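Putative phosphomannomutase (PDB 1TUO) probably interconverts phosphorylated sugars as a magnesium-dependent mutase of the phosphohexose mutase family, moving a phosphate group between positions on one sugar. Local coordinates at residues P242-A247 with L354-V359; G49-G54 with M75-V80; T409-D414 with L422-W427. All blocks are in the same frame, centred on the assembly; numbering follows the deposited sequence.

Contact 1: P242-A247 with L354-V359; sequences PSFAVA and LLLESV
Strand 244-247 and helix 354-359 run nearly antiparallel, at 161°, with their axes 10.5 Å apart at closest approach, and no hydrogen bond joins them; side chains of the strand reach helix side chains and backbone alike. F244 CG sits in the crowded position between the backbone N and the carbonyl carbon (chi1 67°), and the ring points its CZ end at the helix. The amide N of L356 lies at the ring's edge, near its plane, 3.9 Å from F244 CZ. V359 meets F244 tip to tip, CG2 to CE2 at 4.1 Å, while its other branch, CG1, packs on P242 CB at 3.6 Å. L356 crosses the ring obliquely, bringing CD1 to 4.2 Å from F244 CE2. L366 of helix 366-377 also touches F244, L355 and V359, widening the apolar cluster. An alanine in place of F244 would probably loosen the seam, because the ring's contacts with L355, L356 and V359 would all be lost. The strand belongs to alpha/beta/alpha domain II and the helix probably to domain III, consistent with packing between the two. The buried, almost wholly apolar chemistry implies that close fit, not directional bonding, holds them together.

Contact 2: G49-G54 with M75-V80; sequences GLVVVG and MGLKVV
Four backbone hydrogen bonds form the first shell between segments 49-54 and 75-80, whose strands run parallel at 25°. L50, V51 and V52 pair with K78, V79 and V80 in turn. V51 uses both its polar backbone atoms: its N donates to K78 O at 2.8 Å, and its O accepts from V80 N at 3.0 Å. V53 N closes the series on V80 O, and these three donors all approach nearly along the C=O axis. At the other end K78 N reaches G49 O at 3.0 Å from above the carbonyl plane, 27° out of it.

Side chains then fill both faces. On the face of L50, K78, V52 and V80, L50 CG stands anti to the backbone N (chi1 170°), and this swings CD1 across the neighbouring strand to 3.7 Å from V80 CG2. The same methyl rests alongside K78 CG at 3.8 Å, while the rest of the extended lysine chain continues away from L50. On the opposite face, V51 CG2 crosses obliquely to L77 CG at 4.1 Å, and V53 CG2 meets V79 CG1 in the same manner.

Farther out, L72 of helix 61-75 packs on V51 and V79, and S69 on V53 and V79, while helix 88-97 touches V52 from the other face. G76, with positive phi, ends helix 61-75 in a Schellman motif and turns the chain toward L77. Strand 50-55, helix 61-75 and strand 78-82 thus make a beta-alpha-beta unit, the parallel building block of the alpha/beta/alpha domain I of this family.

Contact 3: T409-D414 with L422-W427; sequences TPKGVD and LYEEAW
The phenol ring of Y423 is the flat group here, and its edge takes the backbone: T409 C lies near the ring plane, as does the carbonyl O of A426, three residues on. P410 comes in obliquely, with its CA 3.4 Å from Y423 CD1 and its CB 3.8 Å from Y423 CE1. The ring gets there although the CB of Y423 points away from the facing strand, because CG lies anti to the carbonyl carbon (chi1 -61°) and the end of the side chain returns toward it. The motif is a beta hairpin of strands 410-414 and 419-423, at the margin of the antiparallel sheet of the C-terminal domain.

Two backbone bonds tie the hairpin here. K411 N donates to L422 O at 2.6 Å from well above the carbonyl plane, 38° out of it, whereas L422 N meets G412 O at 2.7 Å in the plane of the G412 carbonyl. The side chain of L422 folds against the same carbonyl, its CB 3.2 Å from G412 O, so one oxygen is both bonded and packed. G412 has a positive phi at which a CB would clash with the preceding carbonyl O.

On the exposed side the extended K411 chain lies alongside E424, both pointing the same way. E424 is bent at chi2 (69°), which brings its carboxylate round to the ammonium, and K411 NZ completes a salt bridge on the syn lone pair of E424 OE2 at 3.0 Å.

The three contacts set out how chemistry follows place in a fold. Contacts 1 and 2 are buried; contact 3 lies at the surface. Contact 1 joins a strand and a helix from parts of the chain assigned to two different domains and relies on apolar packing without a hydrogen bond, whereas contacts 2 and 3 each pair strands within one domain and rest on backbone hydrogen bonds. Contact 2 is parallel, with a helix between its strands, and contact 3 belongs to an antiparallel hairpin, the one site with a salt bridge across it. None shares an element with another: contacts 2 and 3, their centres 50 Å apart, lie on opposite sides of the chain's centre.

Contact 1: P242-A247 with L354-V359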
ATOM      1  N   PRO A 242      -2.832  25.553  -0.504  1.00 28.65           N
ATOM      2  CA  PRO A 242      -3.127  24.131  -0.698  1.00 27.32           C
ATOM      3  C   PRO A 242      -1.948  23.201  -0.414  1.00 26.12           C
ATOM      4  O   PRO A 242      -1.936  22.058  -0.864  1.00 26.02           O
ATOM      5  CB  PRO A 242      -3.547  24.080  -2.156  1.00 26.61           C
ATOM      6  CG  PRO A 242      -2.580  25.045  -2.774  1.00 27.92           C
ATOM      7  CD  PRO A 242      -2.582  26.212  -1.800  1.00 28.02           C
ATOM      8  N   SER A 243      -0.956  23.686   0.319  1.00 26.44           N
ATOM      9  CA  SER A 243       0.206  22.864   0.639  1.00 25.69           C
ATOM     10  C   SER A 243      -0.185  21.708   1.549  1.00 25.11           C
ATOM     11  O   SER A 243      -1.099  21.828   2.364  1.00 23.11           O
ATOM     12  CB  SER A 243       1.283  23.707   1.320  1.00 28.00           C
ATOM     13  OG  SER A 243       1.774  24.700   0.436  1.00 28.83           O
ATOM     14  N   PHE A 244       0.506  20.583   1.398  1.00 23.73           N
ATOM     15  CA  PHE A 244       0.226  19.428   2.229  1.00 23.44           C
ATOM     16  C   PHE A 244       1.383  18.449   2.192  1.00 22.04           C
ATOM     17  O   PHE A 244       2.313  18.588   1.399  1.00 21.33           O
ATOM     18  CB  PHE A 244      -1.076  18.738   1.792  1.00 22.84           C
ATOM     19  CG  PHE A 244      -1.015  18.088   0.436  1.00 23.10           C
ATOM     20  CD1 PHE A 244      -0.849  16.709   0.315  1.00 21.99           C
ATOM     21  CD2 PHE A 244      -1.165  18.845  -0.721  1.00 22.21           C
ATOM     22  CE1 PHE A 244      -0.839  16.093  -0.935  1.00 21.36           C
ATOM     23  CE2 PHE A 244      -1.154  18.239  -1.975  1.00 22.86           C
ATOM     24  CZ  PHE A 244      -0.993  16.862  -2.086  1.00 23.47           C
ATOM     25  N   ALA A 245       1.329  17.462   3.069  1.00 21.55           N
ATOM     26  CA  ALA A 245       2.391  16.478   3.118  1.00 19.86           C
ATOM     27  C   ALA A 245       1.883  15.088   2.808  1.00 19.08           C
ATOM     28  O   ALA A 245       0.765  14.740   3.170  1.00 19.27           O
ATOM     29  CB  ALA A 245       3.035  16.481   4.500  1.00 20.60           C
ATOM     30  N   VAL A 246       2.707  14.313   2.107  1.00 16.91           N
ATOM     31  CA  VAL A 246       2.383  12.919   1.841  1.00 16.84           C
ATOM     32  C   VAL A 246       3.481  12.157   2.557  1.00 18.21           C
ATOM     33  O   VAL A 246       4.649  12.540   2.495  1.00 18.79           O
ATOM     34  CB  VAL A 246       2.412  12.549   0.338  1.00 18.43           C
ATOM     35  CG1 VAL A 246       1.189  13.122  -0.352  1.00 18.55           C
ATOM     36  CG2 VAL A 246       3.685  13.050  -0.315  1.00 17.49           C
ATOM     37  N   ALA A 247       3.100  11.106   3.271  1.00 16.76           N
ATOM     38  CA  ALA A 247       4.069  10.287   3.988  1.00 17.02           C
ATOM     39  C   ALA A 247       3.962   8.897   3.399  1.00 17.01           C
ATOM     40  O   ALA A 247       2.918   8.255   3.506  1.00 17.52           O
ATOM     41  CB  ALA A 247       3.736  10.254   5.478  1.00 18.38           C
ATOM     42  N   LEU A 354      -1.452  11.694  -7.703  1.00 18.92           N
ATOM     43  CA  LEU A 354      -2.853  11.936  -8.047  1.00 19.51           C
ATOM     44  C   LEU A 354      -3.477  12.892  -7.032  1.00 20.39           C
ATOM     45  O   LEU A 354      -4.334  13.709  -7.382  1.00 20.12           O
ATOM     46  CB  LEU A 354      -3.639  10.624  -8.099  1.00 20.75           C
ATOM     47  CG  LEU A 354      -3.318   9.733  -9.307  1.00 22.34           C
ATOM     48  CD1 LEU A 354      -3.942   8.362  -9.124  1.00 24.59           C
ATOM     49  CD2 LEU A 354      -3.834  10.393 -10.588  1.00 23.20           C
ATOM     50  N   LEU A 355      -3.055  12.800  -5.774  1.00 19.57           N
ATOM     51  CA  LEU A 355      -3.585  13.715  -4.765  1.00 20.83           C
ATOM     52  C   LEU A 355      -3.164  15.121  -5.176  1.00 20.37           C
ATOM     53  O   LEU A 355      -3.961  16.054  -5.154  1.00 21.08           O
ATOM     54  CB  LEU A 355      -3.024  13.386  -3.378  1.00 19.21           C
ATOM     55  CG  LEU A 355      -3.658  12.143  -2.753  1.00 20.93           C
ATOM     56  CD1 LEU A 355      -2.872  11.690  -1.535  1.00 19.60           C
ATOM     57  CD2 LEU A 355      -5.108  12.462  -2.381  1.00 20.96           C
ATOM     58  N   LEU A 356      -1.900  15.253  -5.564  1.00 21.23           N
ATOM     59  CA  LEU A 356      -1.356  16.527  -6.007  1.00 21.54           C
ATOM     60  C   LEU A 356      -2.138  17.025  -7.227  1.00 21.65           C
ATOM     61  O   LEU A 356      -2.489  18.210  -7.317  1.00 21.27           O
ATOM     62  CB  LEU A 356       0.130  16.355  -6.348  1.00 23.16           C
ATOM     63  CG  LEU A 356       0.939  17.600  -6.719  1.00 24.62           C
ATOM     64  CD1 LEU A 356       0.947  18.587  -5.562  1.00 24.03           C
ATOM     65  CD2 LEU A 356       2.364  17.174  -7.065  1.00 24.06           C
ATOM     66  N   GLU A 357      -2.421  16.122  -8.164  1.00 21.55           N
ATOM     67  CA  GLU A 357      -3.177  16.493  -9.359  1.00 22.02           C
ATOM     68  C   GLU A 357      -4.576  16.994  -8.988  1.00 23.53           C
ATOM     69  O   GLU A 357      -5.016  18.039  -9.475  1.00 24.40           O
ATOM     70  CB  GLU A 357      -3.315  15.303 -10.314  1.00 22.20           C
ATOM     71  CG  GLU A 357      -3.962  15.670 -11.661  1.00 22.58           C
ATOM     72  CD  GLU A 357      -4.232  14.465 -12.544  1.00 23.54           C
ATOM     73  OE1 GLU A 357      -3.272  13.739 -12.875  1.00 25.33           O
ATOM     74  OE2 GLU A 357      -5.406  14.244 -12.913  1.00 25.00           O
ATOM     75  N   SER A 358      -5.268  16.250  -8.125  1.00 22.21           N
ATOM     76  CA  SER A 358      -6.625  16.616  -7.710  1.00 22.72           C
ATOM     77  C   SER A 358      -6.699  18.027  -7.131  1.00 22.89           C
ATOM     78  O   SER A 358      -7.617  18.789  -7.443  1.00 23.17           O
ATOM     79  CB  SER A 358      -7.171  15.624  -6.666  1.00 21.28           C
ATOM     80  OG  SER A 358      -6.542  15.796  -5.405  1.00 21.26           O
ATOM     81  N   VAL A 359      -5.739  18.373  -6.286  1.00 23.17           N
ATOM     82  CA  VAL A 359      -5.735  19.695  -5.677  1.00 24.93           C
ATOM     83  C   VAL A 359      -5.548  20.779  -6.733  1.00 26.99           C
ATOM     84  O   VAL A 359      -6.247  21.793  -6.725  1.00 28.17           O
ATOM     85  CB  VAL A 359      -4.632  19.806  -4.609  1.00 24.56           C
ATOM     86  CG1 VAL A 359      -4.549  21.233  -4.084  1.00 24.38           C
ATOM     87  CG2 VAL A 359      -4.939  18.840  -3.458  1.00 23.82           C
TER

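Contact 2: G49-G54 with M75-V80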
ATOM      1  N   GLY A  49      12.238 -18.402 -17.048  1.00 19.55           N
ATOM      2  CA  GLY A  49      12.082 -17.032 -17.494  1.00 19.60           C
ATOM      3  C   GLY A  49      12.908 -16.038 -16.704  1.00 18.56           C
ATOM      4  O   GLY A  49      13.857 -16.401 -16.014  1.00 18.15           O
ATOM      5  N   LEU A  50      12.538 -14.770 -16.820  1.00 18.56           N
ATOM      6  CA  LEU A  50      13.218 -13.686 -16.124  1.00 18.66           C
ATOM      7  C   LEU A  50      12.541 -13.394 -14.786  1.00 18.44           C
ATOM      8  O   LEU A  50      11.318 -13.440 -14.671  1.00 17.30           O
ATOM      9  CB  LEU A  50      13.176 -12.423 -16.979  1.00 20.24           C
ATOM     10  CG  LEU A  50      13.624 -11.132 -16.295  1.00 21.24           C
ATOM     11  CD1 LEU A  50      15.110 -11.192 -16.025  1.00 22.22           C
ATOM     12  CD2 LEU A  50      13.282  -9.938 -17.194  1.00 21.55           C
ATOM     13  N   VAL A  51      13.345 -13.101 -13.773  1.00 18.49           N
ATOM     14  CA  VAL A  51      12.804 -12.771 -12.457  1.00 17.06           C
ATOM     15  C   VAL A  51      13.446 -11.465 -12.044  1.00 17.71           C
ATOM     16  O   VAL A  51      14.655 -11.298 -12.191  1.00 17.61           O
ATOM     17  CB  VAL A  51      13.164 -13.823 -11.384  1.00 17.77           C
ATOM     18  CG1 VAL A  51      12.577 -13.401 -10.030  1.00 19.25           C
ATOM     19  CG2 VAL A  51      12.630 -15.187 -11.786  1.00 21.01           C
ATOM     20  N   VAL A  52      12.634 -10.544 -11.536  1.00 16.26           N
ATOM     21  CA  VAL A  52      13.145  -9.261 -11.077  1.00 16.19           C
ATOM     22  C   VAL A  52      13.117  -9.276  -9.557  1.00 16.34           C
ATOM     23  O   VAL A  52      12.120  -9.673  -8.958  1.00 17.17           O
ATOM     24  CB  VAL A  52      12.287  -8.096 -11.600  1.00 16.85           C
ATOM     25  CG1 VAL A  52      12.924  -6.772 -11.221  1.00 18.20           C
ATOM     26  CG2 VAL A  52      12.160  -8.192 -13.122  1.00 18.21           C
ATOM     27  N   VAL A  53      14.225  -8.876  -8.943  1.00 15.93           N
ATOM     28  CA  VAL A  53      14.327  -8.847  -7.483  1.00 15.75           C
ATOM     29  C   VAL A  53      14.567  -7.414  -7.021  1.00 15.37           C
ATOM     30  O   VAL A  53      15.293  -6.660  -7.666  1.00 16.26           O
ATOM     31  CB  VAL A  53      15.507  -9.722  -6.991  1.00 15.61           C
ATOM     32  CG1 VAL A  53      15.626  -9.638  -5.460  1.00 16.37           C
ATOM     33  CG2 VAL A  53      15.291 -11.169  -7.415  1.00 15.34           C
ATOM     34  N   GLY A  54      13.953  -7.040  -5.905  1.00 16.24           N
ATOM     35  CA  GLY A  54      14.149  -5.704  -5.378  1.00 16.12           C
ATOM     36  C   GLY A  54      14.202  -5.759  -3.865  1.00 15.56           C
ATOM     37  O   GLY A  54      13.898  -6.795  -3.271  1.00 15.84           O
ATOM     38  N   MET A  75      20.061 -21.395 -10.437  1.00 23.13           N
ATOM     39  CA  MET A  75      19.101 -22.449 -10.752  1.00 22.78           C
ATOM     40  C   MET A  75      18.689 -22.431 -12.221  1.00 23.11           C
ATOM     41  O   MET A  75      18.027 -23.352 -12.685  1.00 24.09           O
ATOM     42  CB  MET A  75      17.854 -22.316  -9.876  1.00 21.62           C
ATOM     43  CG  MET A  75      18.095 -22.649  -8.414  1.00 22.32           C
ATOM     44  SD  MET A  75      16.597 -22.486  -7.439  1.00 23.44           S
ATOM     45  CE  MET A  75      15.645 -23.918  -8.024  1.00 23.69           C
ATOM     46  N   GLY A  76      19.062 -21.379 -12.945  1.00 24.53           N
ATOM     47  CA  GLY A  76      18.713 -21.310 -14.356  1.00 24.46           C
ATOM     48  C   GLY A  76      17.792 -20.172 -14.762  1.00 25.26           C
ATOM     49  O   GLY A  76      17.505 -19.993 -15.950  1.00 25.84           O
ATOM     50  N   LEU A  77      17.303 -19.409 -13.792  1.00 24.10           N
ATOM     51  CA  LEU A  77      16.435 -18.283 -14.107  1.00 22.11           C
ATOM     52  C   LEU A  77      17.296 -17.100 -14.518  1.00 21.21           C
ATOM     53  O   LEU A  77      18.427 -16.962 -14.051  1.00 20.86           O
ATOM     54  CB  LEU A  77      15.599 -17.870 -12.886  1.00 21.92           C
ATOM     55  CG  LEU A  77      14.481 -18.782 -12.375  1.00 23.39           C
ATOM     56  CD1 LEU A  77      13.544 -19.121 -13.526  1.00 22.45           C
ATOM     57  CD2 LEU A  77      15.058 -20.040 -11.775  1.00 23.36           C
ATOM     58  N   LYS A  78      16.784 -16.257 -15.410  1.00 20.02           N
ATOM     59  CA  LYS A  78      17.536 -15.066 -15.780  1.00 21.59           C
ATOM     60  C   LYS A  78      17.136 -14.099 -14.674  1.00 20.56           C
ATOM     61  O   LYS A  78      15.961 -14.003 -14.341  1.00 21.39           O
ATOM     62  CB  LYS A  78      17.088 -14.522 -17.136  1.00 22.59           C
ATOM     63  CG  LYS A  78      17.903 -13.319 -17.594  1.00 25.16           C
ATOM     64  CD  LYS A  78      17.521 -12.889 -19.001  1.00 26.55           C
ATOM     65  CE  LYS A  78      18.466 -11.816 -19.519  1.00 29.81           C
ATOM     66  NZ  LYS A  78      18.185 -11.477 -20.942  1.00 30.15           N
ATOM     67  N   VAL A  79      18.094 -13.387 -14.094  1.00 19.37           N
ATOM     68  CA  VAL A  79      17.750 -12.483 -13.002  1.00 19.16           C
ATOM     69  C   VAL A  79      18.215 -11.046 -13.181  1.00 20.56           C
ATOM     70  O   VAL A  79      19.296 -10.789 -13.709  1.00 20.40           O
ATOM     71  CB  VAL A  79      18.337 -12.996 -11.659  1.00 18.98           C
ATOM     72  CG1 VAL A  79      17.970 -12.046 -10.524  1.00 20.37           C
ATOM     73  CG2 VAL A  79      17.827 -14.395 -11.358  1.00 19.98           C
ATOM     74  N   VAL A  80      17.373 -10.119 -12.737  1.00 19.30           N
ATOM     75  CA  VAL A  80      17.684  -8.699 -12.759  1.00 19.65           C
ATOM     76  C   VAL A  80      17.418  -8.182 -11.353  1.00 18.77           C
ATOM     77  O   VAL A  80      16.309  -8.307 -10.841  1.00 17.47           O
ATOM     78  CB  VAL A  80      16.789  -7.907 -13.738  1.00 19.90           C
ATOM     79  CG1 VAL A  80      16.924  -6.409 -13.468  1.00 23.78           C
ATOM     80  CG2 VAL A  80      17.190  -8.212 -15.178  1.00 22.80           C
TER

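Contact 3: T409-D414 with L422-W427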
ATOM      1  N   THR A 409     -29.094   1.636  17.974  1.00 36.21           N
ATOM      2  CA  THR A 409     -29.923   0.470  17.692  1.00 37.78           C
ATOM      3  C   THR A 409     -29.340  -0.261  16.480  1.00 38.35           C
ATOM      4  O   THR A 409     -29.296   0.291  15.380  1.00 37.07           O
ATOM      5  CB  THR A 409     -31.368   0.894  17.358  1.00 38.47           C
ATOM      6  OG1 THR A 409     -31.858   1.770  18.382  1.00 38.73           O
ATOM      7  CG2 THR A 409     -32.276  -0.326  17.259  1.00 38.15           C
ATOM      8  N   PRO A 410     -28.880  -1.510  16.668  1.00 39.61           N
ATOM      9  CA  PRO A 410     -28.304  -2.286  15.563  1.00 41.78           C
ATOM     10  C   PRO A 410     -29.241  -2.422  14.360  1.00 43.33           C
ATOM     11  O   PRO A 410     -30.464  -2.386  14.500  1.00 43.93           O
ATOM     12  CB  PRO A 410     -27.968  -3.628  16.216  1.00 41.24           C
ATOM     13  CG  PRO A 410     -28.937  -3.717  17.356  1.00 41.33           C
ATOM     14  CD  PRO A 410     -28.936  -2.316  17.900  1.00 40.17           C
ATOM     15  N   LYS A 411     -28.651  -2.577  13.179  1.00 44.95           N
ATOM     16  CA  LYS A 411     -29.410  -2.698  11.942  1.00 46.02           C
ATOM     17  C   LYS A 411     -28.914  -3.885  11.113  1.00 46.04           C
ATOM     18  O   LYS A 411     -28.927  -3.843   9.882  1.00 47.73           O
ATOM     19  CB  LYS A 411     -29.275  -1.400  11.140  1.00 47.25           C
ATOM     20  CG  LYS A 411     -30.207  -1.275   9.948  1.00 49.72           C
ATOM     21  CD  LYS A 411     -30.028   0.075   9.266  1.00 51.61           C
ATOM     22  CE  LYS A 411     -30.986   0.238   8.097  1.00 52.37           C
ATOM     23  NZ  LYS A 411     -30.826   1.562   7.435  1.00 52.65           N
ATOM     24  N   GLY A 412     -28.473  -4.940  11.794  1.00 44.61           N
ATOM     25  CA  GLY A 412     -27.987  -6.117  11.094  1.00 43.02           C
ATOM     26  C   GLY A 412     -26.516  -6.409  11.331  1.00 41.67           C
ATOM     27  O   GLY A 412     -25.811  -5.622  11.967  1.00 41.93           O
ATOM     28  N   VAL A 413     -26.052  -7.544  10.812  1.00 39.46           N
ATOM     29  CA  VAL A 413     -24.663  -7.966  10.959  1.00 37.37           C
ATOM     30  C   VAL A 413     -24.139  -8.548   9.647  1.00 35.98           C
ATOM     31  O   VAL A 413     -24.899  -9.126   8.875  1.00 35.28           O
ATOM     32  CB  VAL A 413     -24.529  -9.039  12.060  1.00 38.03           C
ATOM     33  CG1 VAL A 413     -23.092  -9.509  12.168  1.00 38.51           C
ATOM     34  CG2 VAL A 413     -25.010  -8.478  13.388  1.00 39.61           C
ATOM     35  N   ASP A 414     -22.841  -8.392   9.407  1.00 33.47           N
ATOM     36  CA  ASP A 414     -22.211  -8.904   8.191  1.00 31.29           C
ATOM     37  C   ASP A 414     -20.929  -9.632   8.583  1.00 30.57           C
ATOM     38  O   ASP A 414     -20.006  -9.033   9.143  1.00 31.04           O
ATOM     39  CB  ASP A 414     -21.914  -7.741   7.233  1.00 29.93           C
ATOM     40  CG  ASP A 414     -21.435  -8.203   5.860  1.00 29.28           C
ATOM     41  OD1 ASP A 414     -21.482  -7.379   4.920  1.00 26.37           O
ATOM     42  OD2 ASP A 414     -21.004  -9.368   5.718  1.00 27.11           O
ATOM     43  N   LEU A 422     -23.804  -3.778  12.238  1.00 37.48           N
ATOM     44  CA  LEU A 422     -24.288  -2.624  11.501  1.00 38.35           C
ATOM     45  C   LEU A 422     -25.241  -1.781  12.330  1.00 38.49           C
ATOM     46  O   LEU A 422     -26.080  -2.311  13.052  1.00 39.11           O
ATOM     47  CB  LEU A 422     -24.994  -3.085  10.227  1.00 39.73           C
ATOM     48  CG  LEU A 422     -24.235  -4.090   9.355  1.00 40.87           C
ATOM     49  CD1 LEU A 422     -25.099  -4.465   8.158  1.00 41.69           C
ATOM     50  CD2 LEU A 422     -22.908  -3.498   8.903  1.00 40.66           C
ATOM     51  N   TYR A 423     -25.098  -0.466  12.216  1.00 37.45           N
ATOM     52  CA  TYR A 423     -25.947   0.476  12.928  1.00 37.87           C
ATOM     53  C   TYR A 423     -26.332   1.562  11.947  1.00 40.30           C
ATOM     54  O   TYR A 423     -25.792   1.634  10.844  1.00 41.17           O
ATOM     55  CB  TYR A 423     -25.188   1.121  14.092  1.00 35.13           C
ATOM     56  CG  TYR A 423     -24.705   0.155  15.140  1.00 31.56           C
ATOM     57  CD1 TYR A 423     -25.565  -0.316  16.132  1.00 30.79           C
ATOM     58  CD2 TYR A 423     -23.388  -0.297  15.140  1.00 28.28           C
ATOM     59  CE1 TYR A 423     -25.122  -1.208  17.096  1.00 28.21           C
ATOM     60  CE2 TYR A 423     -22.936  -1.189  16.097  1.00 28.96           C
ATOM     61  CZ  TYR A 423     -23.810  -1.640  17.074  1.00 27.16           C
ATOM     62  OH  TYR A 423     -23.355  -2.511  18.032  1.00 28.16           O
ATOM     63  N   GLU A 424     -27.275   2.405  12.345  1.00 42.14           N
ATOM     64  CA  GLU A 424     -27.675   3.512  11.500  1.00 44.89           C
ATOM     65  C   GLU A 424     -26.578   4.551  11.711  1.00 45.69           C
ATOM     66  O   GLU A 424     -26.368   5.020  12.831  1.00 46.36           O
ATOM     67  CB  GLU A 424     -29.025   4.071  11.956  1.00 46.72           C
ATOM     68  CG  GLU A 424     -29.532   5.243  11.130  1.00 49.43           C
ATOM     69  CD  GLU A 424     -29.929   4.845   9.718  1.00 51.17           C
ATOM     70  OE1 GLU A 424     -30.309   5.740   8.934  1.00 52.62           O
ATOM     71  OE2 GLU A 424     -29.864   3.640   9.393  1.00 52.55           O
ATOM     72  N   GLU A 425     -25.856   4.879  10.644  1.00 45.96           N
ATOM     73  CA  GLU A 425     -24.786   5.871  10.715  1.00 46.56           C
ATOM     74  C   GLU A 425     -23.519   5.423  11.460  1.00 45.01           C
ATOM     75  O   GLU A 425     -22.632   6.235  11.716  1.00 45.90           O
ATOM     76  CB  GLU A 425     -25.320   7.163  11.344  1.00 48.85           C
ATOM     77  CG  GLU A 425     -26.499   7.772  10.597  1.00 52.13           C
ATOM     78  CD  GLU A 425     -27.062   8.999  11.293  1.00 53.79           C
ATOM     79  OE1 GLU A 425     -26.286   9.944  11.553  1.00 55.55           O
ATOM     80  OE2 GLU A 425     -28.278   9.019  11.576  1.00 54.64           O
ATOM     81  N   ALA A 426     -23.430   4.140  11.806  1.00 42.50           N
ATOM     82  CA  ALA A 426     -22.248   3.627  12.498  1.00 38.89           C
ATOM     83  C   ALA A 426     -22.016   2.138  12.232  1.00 37.05           C
ATOM     84  O   ALA A 426     -22.961   1.377  12.025  1.00 36.24           O
ATOM     85  CB  ALA A 426     -22.364   3.878  13.996  1.00 39.97           C
ATOM     86  N   TRP A 427     -20.748   1.736  12.236  1.00 33.55           N
ATOM     87  CA  TRP A 427     -20.374   0.347  12.011  1.00 33.28           C
ATOM     88  C   TRP A 427     -19.209  -0.038  12.918  1.00 31.18           C
ATOM     89  O   TRP A 427     -18.279   0.745  13.128  1.00 29.15           O
ATOM     90  CB  TRP A 427     -20.008   0.124  10.525  1.00 37.00           C
ATOM     91  CG  TRP A 427     -18.625  -0.459  10.265  1.00 41.88           C
ATOM     92  CD1 TRP A 427     -18.066  -1.560  10.860  1.00 44.03           C
ATOM     93  CD2 TRP A 427     -17.639   0.037   9.350  1.00 44.15           C
ATOM     94  NE1 TRP A 427     -16.799  -1.772  10.380  1.00 45.67           N
ATOM     95  CE2 TRP A 427     -16.509  -0.809   9.450  1.00 44.68           C
ATOM     96  CE3 TRP A 427     -17.597   1.115   8.453  1.00 44.70           C
ATOM     97  CZ2 TRP A 427     -15.353  -0.610   8.692  1.00 45.17           C
ATOM     98  CZ3 TRP A 427     -16.445   1.310   7.699  1.00 44.61           C
ATOM     99  CH2 TRP A 427     -15.340   0.452   7.825  1.00 45.18           C
TER